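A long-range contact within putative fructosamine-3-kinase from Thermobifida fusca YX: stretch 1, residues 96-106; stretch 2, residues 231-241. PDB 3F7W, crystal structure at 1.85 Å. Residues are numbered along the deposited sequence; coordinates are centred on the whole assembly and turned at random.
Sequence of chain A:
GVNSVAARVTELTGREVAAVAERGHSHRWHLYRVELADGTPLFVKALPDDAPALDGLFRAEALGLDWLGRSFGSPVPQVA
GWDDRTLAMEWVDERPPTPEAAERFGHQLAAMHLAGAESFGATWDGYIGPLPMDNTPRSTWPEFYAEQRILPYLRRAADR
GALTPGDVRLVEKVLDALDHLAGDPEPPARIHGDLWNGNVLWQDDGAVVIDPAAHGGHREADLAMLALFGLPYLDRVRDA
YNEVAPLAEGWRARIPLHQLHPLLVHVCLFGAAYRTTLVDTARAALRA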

# COMPACT_ATOMS: atom_id res chain seq x y z
N PRO A 96 20.95 -3.65 -3.23
CA PRO A 96 21.07 -2.23 -2.96
C PRO A 96 20.40 -1.40 -4.06
O PRO A 96 20.39 -1.81 -5.22
CB PRO A 96 22.58 -1.99 -2.93
CG PRO A 96 23.16 -3.33 -2.61
CD PRO A 96 22.27 -4.30 -3.31
N PRO A 97 19.83 -0.24 -3.69
CA PRO A 97 19.23 0.66 -4.69
C PRO A 97 20.29 1.21 -5.62
O PRO A 97 21.41 1.45 -5.19
CB PRO A 97 18.62 1.80 -3.85
CG PRO A 97 18.69 1.38 -2.42
CD PRO A 97 19.70 0.27 -2.31
N THR A 98 19.92 1.37 -6.88
CA THR A 98 20.78 1.97 -7.89
C THR A 98 19.96 2.93 -8.73
O THR A 98 18.75 2.75 -8.87
CB THR A 98 21.40 0.91 -8.81
OG1 THR A 98 20.36 0.13 -9.43
CG2 THR A 98 22.36 -0.03 -8.04
N PRO A 99 20.60 3.95 -9.31
CA PRO A 99 19.87 4.87 -10.18
C PRO A 99 19.27 4.18 -11.43
O PRO A 99 18.19 4.54 -11.87
CB PRO A 99 20.93 5.93 -10.56
CG PRO A 99 22.25 5.30 -10.29
CD PRO A 99 22.04 4.29 -9.20
N GLU A 100 19.93 3.15 -11.95
CA GLU A 100 19.42 2.38 -13.08
C GLU A 100 18.11 1.66 -12.75
O GLU A 100 17.16 1.65 -13.54
CB GLU A 100 20.46 1.35 -13.51
CG GLU A 100 21.78 1.93 -14.06
CD GLU A 100 22.77 2.49 -13.02
OE1 GLU A 100 22.80 2.08 -11.83
OE2 GLU A 100 23.56 3.36 -13.43
N ALA A 101 18.08 1.04 -11.58
CA ALA A 101 16.89 0.35 -11.09
C ALA A 101 15.77 1.37 -10.83
O ALA A 101 14.61 1.09 -11.04
CB ALA A 101 17.22 -0.41 -9.80
N ALA A 102 16.15 2.55 -10.35
CA ALA A 102 15.19 3.60 -10.03
C ALA A 102 14.44 4.06 -11.28
O ALA A 102 13.20 4.21 -11.25
CB ALA A 102 15.86 4.79 -9.34
N GLU A 103 15.17 4.31 -12.35
CA GLU A 103 14.53 4.68 -13.62
C GLU A 103 13.59 3.58 -14.10
O GLU A 103 12.45 3.85 -14.53
CB GLU A 103 15.59 4.95 -14.68
CG GLU A 103 16.51 6.10 -14.34
CD GLU A 103 17.61 6.26 -15.38
OE1 GLU A 103 17.36 5.88 -16.55
OE2 GLU A 103 18.71 6.75 -15.03
N ARG A 104 14.02 2.34 -13.97
CA ARG A 104 13.21 1.23 -14.44
C ARG A 104 11.95 1.09 -13.56
O ARG A 104 10.85 0.87 -14.07
CB ARG A 104 14.04 -0.05 -14.46
CG ARG A 104 15.16 -0.01 -15.53
CD ARG A 104 15.92 -1.32 -15.58
NE ARG A 104 15.03 -2.32 -16.14
CZ ARG A 104 14.87 -2.55 -17.44
NH1 ARG A 104 15.58 -1.86 -18.35
NH2 ARG A 104 14.01 -3.48 -17.84
N PHE A 105 12.11 1.33 -12.27
CA PHE A 105 10.98 1.24 -11.33
C PHE A 105 9.93 2.31 -11.62
O PHE A 105 8.74 2.05 -11.52
CB PHE A 105 11.50 1.33 -9.91
CG PHE A 105 10.44 1.21 -8.86
CD1 PHE A 105 9.47 0.21 -8.93
CD2 PHE A 105 10.38 2.13 -7.81
CE1 PHE A 105 8.49 0.10 -7.92
CE2 PHE A 105 9.42 2.02 -6.84
CZ PHE A 105 8.46 1.01 -6.90
N GLY A 106 10.37 3.51 -12.01
CA GLY A 106 9.46 4.57 -12.44
C GLY A 106 8.54 4.10 -13.56
O GLY A 106 7.33 4.31 -13.51
N LEU A 231 12.56 7.89 -0.34
CA LEU A 231 12.93 6.71 -1.11
C LEU A 231 14.27 6.96 -1.73
O LEU A 231 14.52 8.07 -2.20
CB LEU A 231 11.94 6.48 -2.25
CG LEU A 231 12.09 5.18 -3.05
CD1 LEU A 231 11.55 3.98 -2.24
CD2 LEU A 231 11.42 5.29 -4.43
N PRO A 232 15.14 5.93 -1.77
CA PRO A 232 16.37 6.10 -2.54
C PRO A 232 16.05 6.50 -3.96
O PRO A 232 15.14 5.92 -4.56
CB PRO A 232 17.02 4.72 -2.46
CG PRO A 232 16.47 4.14 -1.15
CD PRO A 232 15.05 4.60 -1.14
N TYR A 233 16.78 7.49 -4.49
CA TYR A 233 16.62 7.91 -5.89
C TYR A 233 15.18 8.31 -6.25
O TYR A 233 14.74 8.11 -7.37
CB TYR A 233 17.15 6.81 -6.85
CG TYR A 233 18.59 6.46 -6.59
CD1 TYR A 233 19.61 7.40 -6.85
CD2 TYR A 233 18.95 5.25 -6.01
CE1 TYR A 233 20.92 7.10 -6.57
CE2 TYR A 233 20.25 4.95 -5.72
CZ TYR A 233 21.24 5.87 -5.99
OH TYR A 233 22.56 5.57 -5.72
N LEU A 234 14.47 8.90 -5.28
CA LEU A 234 13.09 9.34 -5.50
C LEU A 234 12.91 10.16 -6.76
O LEU A 234 12.02 9.87 -7.54
CB LEU A 234 12.57 10.16 -4.32
CG LEU A 234 11.12 10.63 -4.44
CD1 LEU A 234 10.12 9.46 -4.60
CD2 LEU A 234 10.77 11.49 -3.24
N ASP A 235 13.76 11.17 -6.98
CA ASP A 235 13.58 12.02 -8.15
C ASP A 235 13.77 11.27 -9.47
O ASP A 235 13.07 11.54 -10.44
CB ASP A 235 14.53 13.22 -8.10
CG ASP A 235 14.11 14.24 -7.06
OD1 ASP A 235 12.91 14.30 -6.75
OD2 ASP A 235 14.98 14.99 -6.58
N ARG A 236 14.71 10.32 -9.50
CA ARG A 236 14.86 9.48 -10.70
C ARG A 236 13.64 8.61 -10.97
O ARG A 236 13.27 8.42 -12.12
CB ARG A 236 16.07 8.58 -10.62
CG ARG A 236 17.38 9.30 -10.89
CD ARG A 236 18.52 8.31 -11.02
NE ARG A 236 19.76 8.93 -11.49
CZ ARG A 236 20.59 9.65 -10.74
NH1 ARG A 236 20.32 9.90 -9.46
NH2 ARG A 236 21.70 10.14 -11.28
N VAL A 237 13.03 8.08 -9.91
CA VAL A 237 11.81 7.28 -10.06
C VAL A 237 10.72 8.17 -10.61
O VAL A 237 10.08 7.81 -11.58
CB VAL A 237 11.34 6.64 -8.73
CG1 VAL A 237 9.94 5.93 -8.90
CG2 VAL A 237 12.44 5.66 -8.19
N ARG A 238 10.51 9.34 -10.00
CA ARG A 238 9.44 10.26 -10.43
C ARG A 238 9.67 10.81 -11.82
O ARG A 238 8.73 10.93 -12.58
CB ARG A 238 9.27 11.43 -9.44
CG ARG A 238 8.61 10.99 -8.14
CD ARG A 238 8.11 12.17 -7.31
NE ARG A 238 9.21 13.05 -6.91
CZ ARG A 238 9.23 13.78 -5.80
NH1 ARG A 238 8.22 13.78 -4.94
NH2 ARG A 238 10.28 14.52 -5.56
N ASP A 239 10.92 11.15 -12.16
CA ASP A 239 11.24 11.62 -13.50
C ASP A 239 10.94 10.57 -14.57
O ASP A 239 10.34 10.88 -15.60
CB ASP A 239 12.73 12.02 -13.60
CG ASP A 239 13.05 13.32 -12.88
OD1 ASP A 239 12.13 14.01 -12.41
OD2 ASP A 239 14.25 13.63 -12.77
N ALA A 240 11.37 9.33 -14.33
CA ALA A 240 11.09 8.22 -15.25
C ALA A 240 9.57 7.96 -15.33
O ALA A 240 9.03 7.83 -16.42
CB ALA A 240 11.86 6.97 -14.84
N TYR A 241 8.88 7.96 -14.19
CA TYR A 241 7.41 7.88 -14.18
C TYR A 241 6.74 8.94 -15.06
O TYR A 241 5.88 8.65 -15.91
CB TYR A 241 6.94 8.02 -12.73
CG TYR A 241 5.46 7.85 -12.53
CD1 TYR A 241 4.57 8.92 -12.78
CD2 TYR A 241 4.95 6.64 -12.10
CE1 TYR A 241 3.20 8.76 -12.60
CE2 TYR A 241 3.55 6.48 -11.91
CZ TYR A 241 2.70 7.56 -12.15
OH TYR A 241 1.34 7.43 -11.97

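Two helices, 99-106 and 234-241, come so close at Gly 106 that backbone touches backbone. The CA atoms of Gly 106 and Tyr 241 lie 4.3 Å apart, and Gly 106 CA sits 3.4 Å from Val 237 O, close enough for a CA-H...O contact. Glycine suits this place because it has no side chain: a CB in ideal position would point toward the other helix and fall 2.4 Å from Val 237 O and 2.8 Å from Ala 240 CB, both clashes.

The helix axes approach to 7.0 Å and run in roughly the same direction, 37° apart. No hydrogen bond crosses between the stretches. Within each helix the backbone bonds to itself; Gly 106 N, for example, donates to Ala 102 O at 3.0 Å. That same oxygen also receives a CA-H...O contact from Val 237, with Val 237 CA 3.6 Å from Ala 102 O. Such contacts are weaker than conventional hydrogen bonds, and they demand close backbones.

Small residues permit that closeness. Ala 102 points toward the second stretch, its CB 3.5 Å from Tyr 233 CB and 3.7 Å from Val 237 CG2. Ala 240 answers from the other side, its CB 3.2 Å from Glu 103 O; a methyl group fills the space against the backbone. Both methyls of Val 237 meet the ring of Phe 105, with Val 237 CG1 4.0 Å and Val 237 CG2 4.1 Å from Phe 105 CD2, and CG2 also packs on Ala 102, in a buried apolar patch.

Nearer the helix starts the spacing widens, and larger groups fill it. Pro 97 CB meets Pro 232 CB at 3.6 Å, while Pro 99 lays its ring over one face of Tyr 233: Pro 99 CD lies 4.1 Å from the centroid of the Tyr 233 ring, a CH-pi contact that pairs the slightly positive hydrogens of CD with the aromatic electrons. Proline also suits the first turn of a helix, where its lack of an NH costs no helical hydrogen bond. Just before it, Thr 98 caps the helix, its OG1 accepting from Ala 101 N at 3.3 Å.

Along the exposed flank, Arg 236 places its guanidinium face against Pro 99, with NE 3.4 Å from Pro 99 CB. Glu 103 OE2 lies near the guanidinium plane, 4.3 Å from Arg 236 NE. The opposite charges attract at this distance but form no salt bridge, so packing of apolar surface and close backbones dominates the contact.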